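Local coordinates for ribosome hibernation protein YHBH (Vibrio cholerae serotype O1, PDB 4HEI) that associates with 100S ribosomes, the dimers of 70S ribosomes, and probably inhibits translation in stationary phase by binding the small subunit, at residues Q17-S22 and A72-L77. Numbering follows the deposited sequence.
Sequences QDYVHS and AAIDSL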
loop_
_atom_site.group_PDB
_atom_site.type_symbol
_atom_site.label_atom_id
_atom_site.label_comp_id
_atom_site.label_asym_id
_atom_site.label_seq_id
_atom_site.Cartn_x
_atom_site.Cartn_y
_atom_site.Cartn_z
ATOM N N GLN A 17 -2.023 -11.178 -0.252
ATOM C CA GLN A 17 -2.318 -10.616 1.052
ATOM C C GLN A 17 -1.137 -10.773 1.997
ATOM O O GLN A 17 -0.779 -9.828 2.702
ATOM C CB GLN A 17 -3.583 -11.255 1.630
ATOM C CG GLN A 17 -4.829 -10.833 0.863
ATOM C CD GLN A 17 -6.119 -11.271 1.523
ATOM O OE1 GLN A 17 -6.549 -12.413 1.380
ATOM N NE2 GLN A 17 -6.740 -10.361 2.261
ATOM N N ASP A 18 -0.521 -11.952 2.002
ATOM C CA ASP A 18 0.637 -12.183 2.863
ATOM C C ASP A 18 1.754 -11.210 2.499
ATOM O O ASP A 18 2.391 -10.616 3.376
ATOM C CB ASP A 18 1.153 -13.620 2.720
ATOM C CG ASP A 18 0.201 -14.649 3.306
ATOM O OD1 ASP A 18 -0.616 -14.282 4.173
ATOM O OD2 ASP A 18 0.280 -15.831 2.910
ATOM N N TYR A 19 1.985 -11.047 1.201
ATOM C CA TYR A 19 3.025 -10.147 0.724
ATOM C C TYR A 19 2.739 -8.716 1.161
ATOM O O TYR A 19 3.628 -8.019 1.652
ATOM C CB TYR A 19 3.119 -10.209 -0.805
ATOM C CG TYR A 19 4.283 -9.437 -1.368
ATOM C CD1 TYR A 19 5.591 -9.867 -1.158
ATOM C CD2 TYR A 19 4.082 -8.269 -2.100
ATOM C CE1 TYR A 19 6.668 -9.153 -1.661
ATOM C CE2 TYR A 19 5.152 -7.547 -2.604
ATOM C CZ TYR A 19 6.441 -7.996 -2.380
ATOM O OH TYR A 19 7.504 -7.287 -2.874
ATOM N N VAL A 20 1.500 -8.274 0.973
ATOM C CA VAL A 20 1.123 -6.921 1.367
ATOM C C VAL A 20 1.388 -6.734 2.855
ATOM O O VAL A 20 1.987 -5.741 3.266
ATOM C CB VAL A 20 -0.358 -6.641 1.083
ATOM C CG1 VAL A 20 -0.760 -5.295 1.691
ATOM C CG2 VAL A 20 -0.602 -6.624 -0.435
ATOM N N HIS A 21 0.943 -7.693 3.657
ATOM C CA HIS A 21 1.160 -7.611 5.096
ATOM C C HIS A 21 2.648 -7.532 5.416
ATOM O O HIS A 21 3.071 -6.755 6.278
ATOM C CB HIS A 21 0.514 -8.810 5.791
ATOM C CG HIS A 21 -0.903 -8.564 6.197
ATOM N ND1 HIS A 21 -1.240 -7.714 7.228
ATOM C CD2 HIS A 21 -2.072 -9.018 5.685
ATOM C CE1 HIS A 21 -2.556 -7.654 7.335
ATOM N NE2 HIS A 21 -3.085 -8.436 6.411
ATOM N N SER A 22 3.442 -8.318 4.703
ATOM C CA SER A 22 4.883 -8.320 4.905
ATOM C C SER A 22 5.463 -6.917 4.705
ATOM O O SER A 22 6.215 -6.415 5.548
ATOM C CB SER A 22 5.539 -9.303 3.928
ATOM O OG SER A 22 6.942 -9.327 4.102
ATOM N N ALA A 72 5.011 -6.593 -8.464
ATOM C CA ALA A 72 5.889 -5.484 -8.812
ATOM C C ALA A 72 5.115 -4.182 -8.589
ATOM O O ALA A 72 5.684 -3.165 -8.192
ATOM C CB ALA A 72 6.324 -5.594 -10.268
ATOM N N ALA A 73 3.813 -4.222 -8.856
ATOM C CA ALA A 73 2.967 -3.046 -8.660
ATOM C C ALA A 73 2.965 -2.676 -7.178
ATOM O O ALA A 73 3.105 -1.508 -6.814
ATOM C CB ALA A 73 1.543 -3.338 -9.133
ATOM N N ILE A 74 2.812 -3.683 -6.323
ATOM C CA ILE A 74 2.802 -3.453 -4.886
ATOM C C ILE A 74 4.134 -2.878 -4.420
ATOM O O ILE A 74 4.166 -1.976 -3.589
ATOM C CB ILE A 74 2.490 -4.757 -4.125
ATOM C CG1 ILE A 74 1.057 -5.197 -4.447
ATOM C CG2 ILE A 74 2.658 -4.549 -2.623
ATOM C CD1 ILE A 74 0.752 -6.621 -4.044
ATOM N N ASP A 75 5.242 -3.396 -4.946
ATOM C CA ASP A 75 6.547 -2.873 -4.552
ATOM C C ASP A 75 6.683 -1.417 -4.938
ATOM O O ASP A 75 7.239 -0.622 -4.184
ATOM C CB ASP A 75 7.674 -3.664 -5.207
ATOM C CG ASP A 75 7.826 -5.033 -4.619
ATOM O OD1 ASP A 75 7.989 -5.119 -3.385
ATOM O OD2 ASP A 75 7.784 -6.015 -5.386
ATOM N N SER A 76 6.199 -1.069 -6.126
ATOM C CA SER A 76 6.275 0.316 -6.576
ATOM C C SER A 76 5.396 1.195 -5.696
ATOM O O SER A 76 5.772 2.324 -5.361
ATOM C CB SER A 76 5.828 0.434 -8.035
ATOM O OG SER A 76 6.727 -0.260 -8.882
ATOM N N LEU A 77 4.227 0.674 -5.320
ATOM C CA LEU A 77 3.307 1.422 -4.470
ATOM C C LEU A 77 3.974 1.757 -3.143
ATOM O O LEU A 77 3.938 2.895 -2.696
ATOM C CB LEU A 77 2.034 0.610 -4.201
ATOM C CG LEU A 77 1.089 1.166 -3.126
ATOM C CD1 LEU A 77 0.627 2.570 -3.509
ATOM C CD2 LEU A 77 -0.113 0.232 -2.969
#
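Y19 and I74 meet between two helices that run nearly parallel, and their meeting illustrates how a large aromatic and two branched aliphatic side chains fill the interface of such a pair. The axes of the two short segments come no nearer than 10.9 Å and cross at -19°, while even the closest backbone pair, V20 and I74, keeps its CA atoms 7.3 Å apart. Y19 covers much of this distance because its CG stands anti to the backbone N (chi1 -173°), which sends the ring across toward 72-77. There the ring and I74 slide past one another in opposite directions, with Y19 CE2 3.9 Å from I74 CG2. The other branch of the isoleucine reaches V20: an extended chi2 (166°) carries I74 CD1 to within 3.9 Å of V20 CG2, the two side chains crossing at about a right angle. CG2 thus lies against the ring, while CD1 meets V20 and also skirts the ring at CD2.

D75 lies at the hydroxyl edge of the Y19 ring, its carboxylate turned almost perpendicular to the ring plane. The modelled approach of Y19 OH to this carboxylate is too short to be trusted in detail; the clear partner of D75 OD1 is K23, one turn beyond Y19, through a salt bridge. Y71 adds an edge-to-face ring contact with Y19. Deeper in, toward the sheet, V20 packs on I5 of strand 2-8 and I74 on A50 of strand 47-56, so helices 14-27 and 70-91 lie side by side on one face of the four-stranded mixed sheet of the beta-alpha-beta-beta-beta-alpha fold.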